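Local coordinates for similar to hydroxylamine oxidoreductase (Kuenenia stuttgartiensis, PDB 6H5L) that serves as the octahaem subunit of a 60-haem reductase complex from an anammox bacterium, built together with a dihaem cytochrome partner, at the interface of chains A and C and the interface of chains A and B. Numbering follows the deposited sequence. Chains: chain A/B, Similar to hydroxylamine oxidoreductase; chain C, Conserved hypothetical cytochrome protein.

Contact 1: the interface of chains A and C. Residues chain A 71, 79, 83; chain C 79-81, 83.
A:Leu79 and A:Cys83, one turn apart on helix 77-87, meet a loop of chain C that runs extended through C:Ile79 and C:Pro80 (psi 161° and 145°) before bending at C:Trp81. A:Phe71, from helix 69-73, adds its ring to the chain A side of this apolar patch. C:Ile79 enters with its two branches parted. Its chi1 of 61° sets CG1 between the backbone N and the carbonyl carbon, which sends CD1 towards the phenyl ring and leaves CG2 for the cysteine, 3.5 Å from A:Cys83 CB. The CD1 methyl of C:Ile79 stops 3.8 Å from A:Phe71 CE1, the two side chains arriving from opposite directions. The ring of A:Phe71 also touches the far corner of the indole, where CZ lies 4.0 Å from C:Trp81 CH2. C:Ile83 approaches A:Phe71 at about a right angle and reaches A:Phe71 CD1 with its CD1 at 4.0 Å. With an alanine in place of A:Phe71, the outer rim of C:Trp81 and the end methyls of both isoleucines would probably lose the ring that they meet in common, opening a gap that A:Leu79 covers only in part. A:Cys83 is the second cysteine of a CXXCH haem-binding motif, and C:Ile79 directly follows C:Met78, an axial haem ligand, which suggests a route for electrons between the subunits. On the flank, A:Leu79 splits its methyls: CD2 approaches C:Ile79, and CD1 lies 3.8 Å from C:Ile83 CD1.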
loop_
_atom_site.group_PDB
_atom_site.type_symbol
_atom_site.label_atom_id
_atom_site.label_comp_id
_atom_site.label_asym_id
_atom_site.label_seq_id
_atom_site.Cartn_x
_atom_site.Cartn_y
_atom_site.Cartn_z
ATOM N N PHE A 71 -43.724 -10.703 21.864
ATOM C CA PHE A 71 -42.298 -10.423 21.736
ATOM C C PHE A 71 -41.834 -9.421 22.784
ATOM O O PHE A 71 -40.677 -9.472 23.219
ATOM C CB PHE A 71 -41.991 -9.916 20.329
ATOM C CG PHE A 71 -42.629 -10.732 19.240
ATOM C CD1 PHE A 71 -42.257 -12.052 19.037
ATOM C CD2 PHE A 71 -43.598 -10.180 18.418
ATOM C CE1 PHE A 71 -42.843 -12.806 18.039
ATOM C CE2 PHE A 71 -44.188 -10.927 17.418
ATOM C CZ PHE A 71 -43.810 -12.242 17.228
ATOM N N LEU A 79 -35.910 -11.547 18.478
ATOM C CA LEU A 79 -36.918 -11.796 17.453
ATOM C C LEU A 79 -37.268 -10.535 16.678
ATOM O O LEU A 79 -37.690 -10.625 15.518
ATOM C CB LEU A 79 -38.175 -12.400 18.083
ATOM C CG LEU A 79 -38.023 -13.848 18.554
ATOM C CD1 LEU A 79 -39.280 -14.323 19.264
ATOM C CD2 LEU A 79 -37.689 -14.753 17.377
ATOM N N CYS A 83 -36.893 -11.114 12.548
ATOM C CA CYS A 83 -38.025 -10.913 11.649
ATOM C C CYS A 83 -37.817 -9.697 10.755
ATOM O O CYS A 83 -37.904 -9.799 9.527
ATOM C CB CYS A 83 -39.312 -10.757 12.457
ATOM S SG CYS A 83 -40.839 -10.800 11.492
ATOM N N ILE C 79 -40.036 -16.603 11.390
ATOM C CA ILE C 79 -39.142 -16.672 12.544
ATOM C C ILE C 79 -39.259 -18.040 13.203
ATOM O O ILE C 79 -40.245 -18.757 12.973
ATOM C CB ILE C 79 -39.452 -15.561 13.558
ATOM C CG1 ILE C 79 -40.883 -15.710 14.084
ATOM C CG2 ILE C 79 -39.238 -14.204 12.928
ATOM C CD1 ILE C 79 -41.190 -14.847 15.287
ATOM N N PRO C 80 -38.285 -18.448 14.015
ATOM C CA PRO C 80 -38.508 -19.601 14.890
ATOM C C PRO C 80 -39.575 -19.272 15.921
ATOM O O PRO C 80 -39.678 -18.139 16.397
ATOM C CB PRO C 80 -37.141 -19.824 15.547
ATOM C CG PRO C 80 -36.165 -19.091 14.685
ATOM C CD PRO C 80 -36.910 -17.929 14.120
ATOM N N TRP C 81 -40.381 -20.271 16.262
ATOM C CA TRP C 81 -41.413 -20.111 17.276
ATOM C C TRP C 81 -41.078 -20.886 18.544
ATOM O O TRP C 81 -41.973 -21.371 19.239
ATOM C CB TRP C 81 -42.779 -20.515 16.726
ATOM C CG TRP C 81 -43.283 -19.520 15.728
ATOM C CD1 TRP C 81 -43.235 -19.625 14.370
ATOM C CD2 TRP C 81 -43.881 -18.247 16.012
ATOM N NE1 TRP C 81 -43.779 -18.507 13.792
ATOM C CE2 TRP C 81 -44.182 -17.644 14.776
ATOM C CE3 TRP C 81 -44.198 -17.564 17.190
ATOM C CZ2 TRP C 81 -44.785 -16.393 14.681
ATOM C CZ3 TRP C 81 -44.795 -16.319 17.094
ATOM C CH2 TRP C 81 -45.082 -15.747 15.849
ATOM N N ILE C 83 -40.352 -19.419 20.998
ATOM C CA ILE C 83 -41.015 -18.576 21.988
ATOM C C ILE C 83 -42.311 -19.219 22.463
ATOM O O ILE C 83 -42.753 -18.986 23.595
ATOM C CB ILE C 83 -41.249 -17.169 21.397
ATOM C CG1 ILE C 83 -41.824 -16.218 22.445
ATOM C CG2 ILE C 83 -42.151 -17.243 20.169
ATOM C CD1 ILE C 83 -41.998 -14.803 21.941
#

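Contact 2: the interface of chains A and B. Residues chain A 49-50, 53, 194; chain B 358, 361, 364-365.
In A:Tyr53, CG stands beside the backbone N (chi1 -58°), which lays the phenol across B:Phe358, whose own ring is swung away from its backbone N (chi1 178°) and rises edge-on beneath it. The two planes are almost perpendicular. B:Phe358 CD1 lies 3.3 Å from the plane of the tyrosine ring, over its centre, so an edge of the phenyl fills one face of the phenol. The tyrosine hydroxyl continues past the ring to the start of helix 356-389 of chain B. Further along that helix, B:Thr361 lodges its methyl CG2 between A:Met49 and A:Leu50, 3.5 Å from A:Met49 CB and 3.7 Å from A:Leu50 CD2. A bend at chi3 (-70°) folds the thioether of A:Met49 so that CE caps the backbone between B:Lys364 and B:Ser365, while SD passes the lysine chain at about a right angle. Polar atoms are met by a bridging water, 2.9 Å from A:Leu50 N and 2.6 Å from B:Ser365 OG. The serine hydroxyl is also anchored within its own helix by a 3.0 Å hydrogen bond from B:Ser365 OG to B:Thr361 O. Behind A:Met49, its backbone N donates to A:Tyr194 OH at 3.2 Å and probably helps to steady the loop. A:Tyr53 and B:Phe358 each line a haem pocket of their own chain, so the patch joins two haem-bearing regions and helps to hold neighbouring octahaem subunits together.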
loop_
_atom_site.group_PDB
_atom_site.type_symbol
_atom_site.label_atom_id
_atom_site.label_comp_id
_atom_site.label_asym_id
_atom_site.label_seq_id
_atom_site.Cartn_x
_atom_site.Cartn_y
_atom_site.Cartn_z
ATOM N N MET A 49 -54.150 10.914 8.467
ATOM C CA MET A 49 -53.703 9.576 8.848
ATOM C C MET A 49 -52.261 9.583 9.347
ATOM O O MET A 49 -51.944 8.974 10.376
ATOM C CB MET A 49 -53.851 8.622 7.663
ATOM C CG MET A 49 -55.286 8.302 7.287
ATOM S SD MET A 49 -55.385 7.408 5.725
ATOM C CE MET A 49 -54.903 8.689 4.569
ATOM N N LEU A 50 -51.374 10.281 8.637
ATOM C CA LEU A 50 -49.953 10.255 8.961
ATOM C C LEU A 50 -49.614 10.995 10.248
ATOM O O LEU A 50 -48.452 10.963 10.668
ATOM C CB LEU A 50 -49.148 10.840 7.805
ATOM C CG LEU A 50 -49.120 10.001 6.529
ATOM C CD1 LEU A 50 -48.887 10.890 5.324
ATOM C CD2 LEU A 50 -48.044 8.930 6.625
ATOM N N TYR A 53 -47.671 9.274 12.881
ATOM C CA TYR A 53 -46.218 9.323 12.823
ATOM C C TYR A 53 -45.655 10.728 12.980
ATOM O O TYR A 53 -44.567 10.881 13.539
ATOM C CB TYR A 53 -45.727 8.723 11.499
ATOM C CG TYR A 53 -46.166 7.288 11.278
ATOM C CD1 TYR A 53 -45.438 6.228 11.807
ATOM C CD2 TYR A 53 -47.307 6.994 10.540
ATOM C CE1 TYR A 53 -45.837 4.916 11.609
ATOM C CE2 TYR A 53 -47.711 5.686 10.337
ATOM C CZ TYR A 53 -46.973 4.651 10.873
ATOM O OH TYR A 53 -47.378 3.351 10.670
ATOM N N TYR A 194 -56.663 16.975 3.492
ATOM C CA TYR A 194 -55.460 16.342 2.971
ATOM C C TYR A 194 -54.742 17.184 1.928
ATOM O O TYR A 194 -53.658 16.793 1.482
ATOM C CB TYR A 194 -55.800 14.965 2.402
ATOM C CG TYR A 194 -56.017 13.934 3.482
ATOM C CD1 TYR A 194 -54.951 13.204 3.993
ATOM C CD2 TYR A 194 -57.282 13.704 4.007
ATOM C CE1 TYR A 194 -55.141 12.266 4.989
ATOM C CE2 TYR A 194 -57.481 12.768 5.002
ATOM C CZ TYR A 194 -56.408 12.052 5.489
ATOM O OH TYR A 194 -56.608 11.121 6.480
ATOM N N PHE B 358 -46.953 2.157 7.682
ATOM C CA PHE B 358 -46.464 3.498 7.372
ATOM C C PHE B 358 -46.513 3.769 5.876
ATOM O O PHE B 358 -46.850 4.879 5.447
ATOM C CB PHE B 358 -45.041 3.676 7.901
ATOM C CG PHE B 358 -44.436 5.015 7.579
ATOM C CD1 PHE B 358 -44.692 6.115 8.380
ATOM C CD2 PHE B 358 -43.608 5.173 6.478
ATOM C CE1 PHE B 358 -44.139 7.349 8.087
ATOM C CE2 PHE B 358 -43.053 6.405 6.179
ATOM C CZ PHE B 358 -43.318 7.494 6.985
ATOM N N THR B 361 -50.308 3.870 4.830
ATOM C CA THR B 361 -50.863 5.121 5.339
ATOM C C THR B 361 -50.437 6.302 4.478
ATOM O O THR B 361 -51.242 7.201 4.200
ATOM C CB THR B 361 -50.431 5.338 6.790
ATOM O OG1 THR B 361 -50.978 4.302 7.613
ATOM C CG2 THR B 361 -50.901 6.688 7.300
ATOM N N LYS B 364 -52.071 6.073 0.944
ATOM C CA LYS B 364 -53.478 6.426 1.110
ATOM C C LYS B 364 -53.659 7.930 1.273
ATOM O O LYS B 364 -54.696 8.476 0.876
ATOM C CB LYS B 364 -54.073 5.678 2.304
ATOM C CG LYS B 364 -54.600 4.297 1.949
ATOM C CD LYS B 364 -54.523 3.340 3.124
ATOM C CE LYS B 364 -55.340 3.815 4.312
ATOM N NZ LYS B 364 -55.199 2.883 5.467
ATOM N N SER B 365 -52.668 8.617 1.844
ATOM C CA SER B 365 -52.719 10.075 1.905
ATOM C C SER B 365 -52.488 10.692 0.531
ATOM O O SER B 365 -53.050 11.750 0.224
ATOM C CB SER B 365 -51.693 10.600 2.903
ATOM O OG SER B 365 -51.928 10.083 4.201
HETATM O O HOH W 1 -51.982 11.773 6.226
#

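Contact 3: the interface of chains A and B. Residues chain A 192, 195-196, 199, 446; chain B 369, 484, 488.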
loop_
_atom_site.group_PDB
_atom_site.type_symbol
_atom_site.label_atom_id
_atom_site.label_comp_id
_atom_site.label_asym_id
_atom_site.label_seq_id
_atom_site.Cartn_x
_atom_site.Cartn_y
_atom_site.Cartn_z
ATOM N N TYR A 192 -60.812 19.909 2.269
ATOM C CA TYR A 192 -59.428 20.033 1.826
ATOM C C TYR A 192 -58.445 19.736 2.953
ATOM O O TYR A 192 -57.368 20.334 3.017
ATOM C CB TYR A 192 -59.162 21.425 1.253
ATOM C CG TYR A 192 -60.233 21.929 0.314
ATOM C CD1 TYR A 192 -60.461 21.313 -0.910
ATOM C CD2 TYR A 192 -61.007 23.033 0.646
ATOM C CE1 TYR A 192 -61.439 21.775 -1.771
ATOM C CE2 TYR A 192 -61.985 23.502 -0.207
ATOM C CZ TYR A 192 -62.197 22.870 -1.415
ATOM O OH TYR A 192 -63.171 23.336 -2.267
ATOM N N GLY A 195 -55.313 18.320 1.523
ATOM C CA GLY A 195 -54.541 19.290 0.769
ATOM C C GLY A 195 -53.413 19.896 1.575
ATOM O O GLY A 195 -52.461 20.431 0.998
ATOM N N GLN A 196 -53.496 19.810 2.904
ATOM C CA GLN A 196 -52.440 20.242 3.808
ATOM C C GLN A 196 -51.486 19.107 4.160
ATOM O O GLN A 196 -50.922 19.089 5.262
ATOM C CB GLN A 196 -53.064 20.847 5.066
ATOM C CG GLN A 196 -54.088 21.931 4.751
ATOM C CD GLN A 196 -54.843 22.409 5.972
ATOM O OE1 GLN A 196 -54.967 23.611 6.204
ATOM N NE2 GLN A 196 -55.360 21.470 6.755
ATOM N N CYS A 199 -48.104 20.216 5.043
ATOM C CA CYS A 199 -48.050 21.018 6.261
ATOM C C CYS A 199 -47.750 20.148 7.477
ATOM O O CYS A 199 -46.830 20.442 8.252
ATOM C CB CYS A 199 -49.365 21.777 6.447
ATOM S SG CYS A 199 -49.848 22.797 5.032
ATOM N N PHE A 446 -53.459 30.401 1.904
ATOM C CA PHE A 446 -53.637 28.979 2.169
ATOM C C PHE A 446 -54.967 28.438 1.665
ATOM O O PHE A 446 -55.022 27.308 1.168
ATOM C CB PHE A 446 -53.529 28.706 3.677
ATOM C CG PHE A 446 -52.214 29.126 4.292
ATOM C CD1 PHE A 446 -51.903 30.465 4.465
ATOM C CD2 PHE A 446 -51.305 28.177 4.724
ATOM C CE1 PHE A 446 -50.701 30.847 5.030
ATOM C CE2 PHE A 446 -50.103 28.551 5.292
ATOM C CZ PHE A 446 -49.803 29.889 5.447
ATOM N N PHE B 369 -55.069 13.287 -1.107
ATOM C CA PHE B 369 -54.668 14.563 -1.691
ATOM C C PHE B 369 -55.183 14.697 -3.118
ATOM O O PHE B 369 -55.630 15.775 -3.525
ATOM C CB PHE B 369 -53.146 14.708 -1.655
ATOM C CG PHE B 369 -52.637 15.932 -2.364
ATOM C CD1 PHE B 369 -52.532 17.144 -1.699
ATOM C CD2 PHE B 369 -52.263 15.873 -3.699
ATOM C CE1 PHE B 369 -52.066 18.272 -2.350
ATOM C CE2 PHE B 369 -51.800 16.997 -4.354
ATOM C CZ PHE B 369 -51.699 18.197 -3.679
ATOM N N TRP B 484 -47.266 21.268 -0.882
ATOM C CA TRP B 484 -48.107 22.381 -0.459
ATOM C C TRP B 484 -47.821 23.670 -1.226
ATOM O O TRP B 484 -48.734 24.257 -1.814
ATOM C CB TRP B 484 -47.944 22.633 1.043
ATOM C CG TRP B 484 -48.625 23.891 1.470
ATOM C CD1 TRP B 484 -48.045 25.109 1.675
ATOM C CD2 TRP B 484 -50.026 24.066 1.708
ATOM N NE1 TRP B 484 -48.998 26.030 2.041
ATOM C CE2 TRP B 484 -50.222 25.413 2.069
ATOM C CE3 TRP B 484 -51.132 23.214 1.661
ATOM C CZ2 TRP B 484 -51.480 25.927 2.377
ATOM C CZ3 TRP B 484 -52.379 23.725 1.970
ATOM C CH2 TRP B 484 -52.542 25.069 2.324
ATOM N N GLN B 488 -50.948 22.735 -3.538
ATOM C CA GLN B 488 -52.233 23.166 -2.991
ATOM C C GLN B 488 -52.338 24.685 -2.909
ATOM O O GLN B 488 -53.320 25.273 -3.377
ATOM C CB GLN B 488 -52.437 22.541 -1.611
ATOM C CG GLN B 488 -53.829 22.740 -1.031
ATOM C CD GLN B 488 -54.861 21.819 -1.654
ATOM O OE1 GLN B 488 -54.541 21.003 -2.517
ATOM N NE2 GLN B 488 -56.108 21.946 -1.214
#
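B:Trp484 projects from helix 480-513 of chain B into a recess of chain A formed by A:Gly195, A:Gln196, A:Cys199 and A:Phe446. From CB, a chi1 of 171° carries CG away from the backbone N and under the cysteine sulfur. CG and then CD2 pass beneath A:Cys199 SG, which sits 3.5 Å above one face of the indole, towards its rim. On one border the ring meets backbone: CE3 lies 3.2 Å from A:Gly195 O, and the glycine carbonyl carbon falls in the indole plane. The next atom, CZ3, reaches the aliphatic part of A:Gln196, 3.7 Å from its CG, and the two side chains point the same way. At the tip, CH2 approaches the backbone of A:Phe446, 3.5 Å from its O. Returning along the opposite border, CZ2 abuts CB and CD2 of A:Phe446, whose side chain crosses the indole at about a right angle; NE1 is more distant from that ring. A leucine at B:Trp484 would probably leave the sulfur of A:Cys199 without the indole face beneath it and A:Phe446 without the ring edge it packs on, opening a gap beside the haem attachment. A:Cys199 is the first cysteine of a CXXCH motif, so this indole packs directly against a haem-anchoring segment. One turn on, B:Gln488 bends at chi2 (77°) and folds over A:Gly195, bringing its amide carbon CD to 3.5 Å from A:Gly195 CA.

Contact 4: the interface of chains A and B. Residues chain A 234, 236-238, 465-466; chain B 481, 485.
One face of the indole of B:Trp485 is covered by chain A. The carboxylate of A:Asp237 leans over it, OD1 lying 3.1 Å above the plane towards the rim, with the carboxylate and ring planes 45° apart. On that same side A:Trp466 turns its edge to the six-membered ring, planes 64° apart, and its indole nitrogen NE1 lies 3.4 Å from B:Trp485 CZ3. A:Phe465 also presents an edge: B:Trp485 CZ2 falls in the plane of its phenyl ring, and its CE2 is 3.6 Å from B:Trp485 CH2. A:Pro236 serves both tryptophans, its CB over a face of A:Trp466 and its CD 3.6 Å from B:Trp485 CB. Although B:Trp485 NE1 is near A:Asp237 OD1, its N-H points in another direction and makes no hydrogen bond there; the carboxylate rests on the ring. A chi1 of 60° puts A:Asp237 CG between its backbone N and carbonyl carbon and thus over the indole. The same OD1 also stands over the ring of A:His238. One turn back, B:Asp481 approaches A:Met234, its CB 3.7 Å from the methionine CG; the approach of its OD1 to A:Met234 O is a doubtful acceptor-acceptor pair. In the fold, the opening turns of helix 480-513 of chain B rest on the chain A loop that directly follows the histidine of a CXXCH motif, with helix 455-476 forming the other wall.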
loop_
_atom_site.group_PDB
_atom_site.type_symbol
_atom_site.label_atom_id
_atom_site.label_comp_id
_atom_site.label_asym_id
_atom_site.label_seq_id
_atom_site.Cartn_x
_atom_site.Cartn_y
_atom_site.Cartn_z
ATOM N N MET A 234 -37.156 25.227 2.263
ATOM C CA MET A 234 -37.106 25.618 0.864
ATOM C C MET A 234 -38.446 26.232 0.495
ATOM O O MET A 234 -39.422 26.136 1.243
ATOM C CB MET A 234 -36.786 24.424 -0.041
ATOM C CG MET A 234 -37.735 23.247 0.147
ATOM S SD MET A 234 -37.476 21.916 -1.040
ATOM C CE MET A 234 -37.987 22.713 -2.561
ATOM N N PRO A 236 -41.248 29.169 -1.514
ATOM C CA PRO A 236 -41.539 30.591 -1.747
ATOM C C PRO A 236 -41.616 31.433 -0.484
ATOM O O PRO A 236 -41.397 32.647 -0.562
ATOM C CB PRO A 236 -42.887 30.555 -2.480
ATOM C CG PRO A 236 -43.048 29.135 -2.954
ATOM C CD PRO A 236 -42.360 28.302 -1.930
ATOM N N ASP A 237 -41.941 30.853 0.669
ATOM C CA ASP A 237 -42.012 31.642 1.892
ATOM C C ASP A 237 -40.765 31.519 2.757
ATOM O O ASP A 237 -40.653 32.234 3.759
ATOM C CB ASP A 237 -43.254 31.262 2.712
ATOM C CG ASP A 237 -43.263 29.806 3.123
ATOM O OD1 ASP A 237 -42.817 28.956 2.325
ATOM O OD2 ASP A 237 -43.723 29.514 4.248
ATOM N N HIS A 238 -39.834 30.635 2.402
ATOM C CA HIS A 238 -38.541 30.540 3.067
ATOM C C HIS A 238 -37.558 29.789 2.175
ATOM O O HIS A 238 -37.324 28.591 2.379
ATOM C CB HIS A 238 -38.668 29.857 4.432
ATOM C CG HIS A 238 -39.689 28.763 4.473
ATOM N ND1 HIS A 238 -39.528 27.567 3.807
ATOM C CD2 HIS A 238 -40.881 28.681 5.110
ATOM C CE1 HIS A 238 -40.581 26.798 4.029
ATOM N NE2 HIS A 238 -41.416 27.452 4.815
ATOM N N PHE A 465 -45.541 37.984 2.057
ATOM C CA PHE A 465 -45.317 36.631 2.544
ATOM C C PHE A 465 -44.512 35.759 1.590
ATOM O O PHE A 465 -44.040 34.695 2.006
ATOM C CB PHE A 465 -46.656 35.941 2.853
ATOM C CG PHE A 465 -46.521 34.713 3.710
ATOM C CD1 PHE A 465 -46.279 34.825 5.069
ATOM C CD2 PHE A 465 -46.634 33.448 3.157
ATOM C CE1 PHE A 465 -46.150 33.700 5.862
ATOM C CE2 PHE A 465 -46.507 32.317 3.945
ATOM C CZ PHE A 465 -46.266 32.444 5.300
ATOM N N TRP A 466 -44.346 36.161 0.331
ATOM C CA TRP A 466 -43.518 35.415 -0.607
ATOM C C TRP A 466 -42.283 36.199 -1.029
ATOM O O TRP A 466 -41.155 35.759 -0.798
ATOM C CB TRP A 466 -44.330 35.031 -1.853
ATOM C CG TRP A 466 -44.945 33.676 -1.809
ATOM C CD1 TRP A 466 -45.043 32.851 -0.728
ATOM C CD2 TRP A 466 -45.549 32.980 -2.904
ATOM N NE1 TRP A 466 -45.679 31.684 -1.082
ATOM C CE2 TRP A 466 -46.000 31.740 -2.413
ATOM C CE3 TRP A 466 -45.756 33.288 -4.254
ATOM C CZ2 TRP A 466 -46.641 30.804 -3.224
ATOM C CZ3 TRP A 466 -46.394 32.358 -5.057
ATOM C CH2 TRP A 466 -46.829 31.132 -4.540
ATOM N N ASP B 481 -42.645 20.479 0.665
ATOM C CA ASP B 481 -42.717 21.839 0.137
ATOM C C ASP B 481 -43.346 21.857 -1.251
ATOM O O ASP B 481 -44.190 22.710 -1.549
ATOM C CB ASP B 481 -41.325 22.469 0.106
ATOM C CG ASP B 481 -41.366 23.947 -0.232
ATOM O OD1 ASP B 481 -41.914 24.733 0.570
ATOM O OD2 ASP B 481 -40.848 24.323 -1.303
ATOM N N TRP B 485 -46.568 24.128 -1.223
ATOM C CA TRP B 485 -46.262 25.463 -1.728
ATOM C C TRP B 485 -46.123 25.526 -3.243
ATOM O O TRP B 485 -46.303 26.604 -3.819
ATOM C CB TRP B 485 -44.989 26.001 -1.067
ATOM C CG TRP B 485 -45.246 26.567 0.295
ATOM C CD1 TRP B 485 -44.710 26.145 1.477
ATOM C CD2 TRP B 485 -46.125 27.651 0.618
ATOM N NE1 TRP B 485 -45.193 26.906 2.515
ATOM C CE2 TRP B 485 -46.065 27.837 2.013
ATOM C CE3 TRP B 485 -46.954 28.486 -0.138
ATOM C CZ2 TRP B 485 -46.801 28.824 2.666
ATOM C CZ3 TRP B 485 -47.684 29.462 0.512
ATOM C CH2 TRP B 485 -47.603 29.624 1.899
#

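Contacts 2, 3 and 4 follow one another along the A-B interface: the centres of the C-alpha atoms of contacts 2 and 3 are about 13 Å apart, and those of contacts 3 and 4 about 14 Å. Helix 356-389 of chain B serves contacts 2 and 3, helix 480-513 contacts 3 and 4, and the 3-10 helix 194-196 of chain A contacts 2 and 3. Contact 1 lies about 29 Å from contact 2 and 48 Å from contact 4, leaving chain A to bind the cytochrome at a separate place. CXXCH segments at or beside several contacts suggest that assembly and electron transfer are linked.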